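Local coordinates for phosphoserine aminotransferase SerC (Cytophaga hutchinsonii ATCC 33406, PDB 3FFR), which probably catalyses the reversible, pyridoxal phosphate-dependent transfer of an amino group between phosphoserine and 2-oxoglutarate in serine biosynthesis, at residues A[19-22]-A[23-26]. Numbering follows the deposited sequence. Where two conformers were deposited one is given.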
loop_
_atom_site.group_PDB
_atom_site.type_symbol
_atom_site.label_atom_id
_atom_site.label_comp_id
_atom_site.label_asym_id
_atom_site.label_seq_id
_atom_site.Cartn_x
_atom_site.Cartn_y
_atom_site.Cartn_z
ATOM N N VAL A 19 9.011 -10.976 -14.541
ATOM C CA VAL A 19 9.055 -9.838 -13.634
ATOM C C VAL A 19 10.427 -9.230 -13.567
ATOM O O VAL A 19 10.572 -7.996 -13.566
ATOM C CB VAL A 19 8.486 -10.167 -12.224
ATOM C CG1 VAL A 19 8.832 -9.072 -11.204
ATOM C CG2 VAL A 19 6.963 -10.347 -12.299
ATOM N N ARG A 20 11.465 -10.055 -13.535
ATOM C CA ARG A 20 12.829 -9.475 -13.445
ATOM C C ARG A 20 13.100 -8.503 -14.580
ATOM O O ARG A 20 13.551 -7.366 -14.355
ATOM C CB ARG A 20 13.903 -10.565 -13.399
ATOM C CG ARG A 20 15.297 -10.013 -13.240
ATOM C CD ARG A 20 16.371 -11.099 -13.212
ATOM N NE ARG A 20 17.628 -10.435 -12.865
ATOM C CZ ARG A 20 18.153 -10.399 -11.642
ATOM N NH1 ARG A 20 17.591 -11.089 -10.648
ATOM N NH2 ARG A 20 19.280 -9.718 -11.449
ATOM N N GLN A 21 12.815 -8.926 -15.801
ATOM C CA GLN A 21 13.117 -8.023 -16.914
ATOM C C GLN A 21 12.189 -6.817 -16.901
ATOM O O GLN A 21 12.647 -5.703 -17.200
ATOM C CB GLN A 21 13.193 -8.717 -18.282
ATOM C CG GLN A 21 13.592 -7.722 -19.411
ATOM C CD GLN A 21 14.845 -6.857 -19.104
ATOM O OE1 GLN A 21 15.956 -7.379 -18.920
ATOM N NE2 GLN A 21 14.663 -5.525 -19.092
ATOM N N HIS A 22 10.943 -7.002 -16.495
ATOM C CA HIS A 22 10.009 -5.863 -16.398
ATOM C C HIS A 22 10.421 -4.860 -15.357
ATOM O O HIS A 22 10.216 -3.649 -15.529
ATOM C CB HIS A 22 8.554 -6.292 -16.163
ATOM C CG HIS A 22 7.959 -7.074 -17.287
ATOM N ND1 HIS A 22 8.071 -6.692 -18.613
ATOM C CD2 HIS A 22 7.184 -8.184 -17.275
ATOM C CE1 HIS A 22 7.415 -7.560 -19.365
ATOM N NE2 HIS A 22 6.861 -8.467 -18.579
HETATM N N MSE A 23 11.021 -5.347 -14.268
HETATM C CA MSE A 23 11.485 -4.459 -13.204
HETATM C C MSE A 23 12.694 -3.655 -13.715
HETATM O O MSE A 23 12.908 -2.477 -13.372
HETATM C CB MSE A 23 11.879 -5.221 -11.952
HETATM C CG MSE A 23 12.316 -4.334 -10.784
HETATM SE SE MSE A 23 10.825 -3.398 -10.027
HETATM C CE MSE A 23 10.274 -4.798 -8.766
ATOM N N ILE A 24 13.503 -4.292 -14.541
ATOM C CA ILE A 24 14.663 -3.574 -15.105
ATOM C C ILE A 24 14.142 -2.452 -16.000
ATOM O O ILE A 24 14.650 -1.313 -16.005
ATOM C CB ILE A 24 15.632 -4.473 -15.855
ATOM C CG1 ILE A 24 16.221 -5.491 -14.889
ATOM C CG2 ILE A 24 16.736 -3.639 -16.472
ATOM C CD1 ILE A 24 16.867 -4.894 -13.728
ATOM N N THR A 25 13.095 -2.768 -16.742
ATOM C CA THR A 25 12.456 -1.751 -17.579
ATOM C C THR A 25 11.921 -0.602 -16.719
ATOM O O THR A 25 12.065 0.580 -17.061
ATOM C CB THR A 25 11.326 -2.329 -18.421
ATOM O OG1 THR A 25 11.846 -3.361 -19.266
ATOM C CG2 THR A 25 10.710 -1.268 -19.294
ATOM N N ALA A 26 11.302 -0.952 -15.597
ATOM C CA ALA A 26 10.748 0.060 -14.656
ATOM C C ALA A 26 11.824 1.003 -14.183
ATOM O O ALA A 26 11.631 2.218 -14.088
ATOM C CB ALA A 26 10.041 -0.620 -13.418
HETATM O O HOH W 1 9.511 -4.803 -19.941
#
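Q21 and T25, one turn apart, illustrate how a helical carbonyl can attract two groups of one residue. Q21 O accepts a hydrogen bond from T25 N at 3.0 Å, while the T25 OG1 lies 3.2 Å from that same Q21 O. This hydroxyl stands beside its own backbone N (chi1 -59°), which turns it back along the helix, but T25 OG1 is also 2.8 Å from a water, so its bond to Q21 O is not settled. The same water meets the H22 ring at its edge, in the ring plane, 2.7 Å from H22 ND1, bridging two side chains three residues apart. This is helix 19-28, packed through V19, H22 and M23 on helix 246-262 and also against the second subunit, where R20 NH2 makes a salt bridge with D28 OD1 of the second subunit and I24 packs on I24 of that subunit. The other imidazole nitrogen, H22 NE2, is hydrogen-bonded to D258 OD2, so both ring nitrogens have partners and the rotation of the ring is probably fixed. The i to i+4 ladder is regular: M23 N reaches V19 O at 2.8 Å, I24 N bonds to R20 O, and A26 N to H22 O.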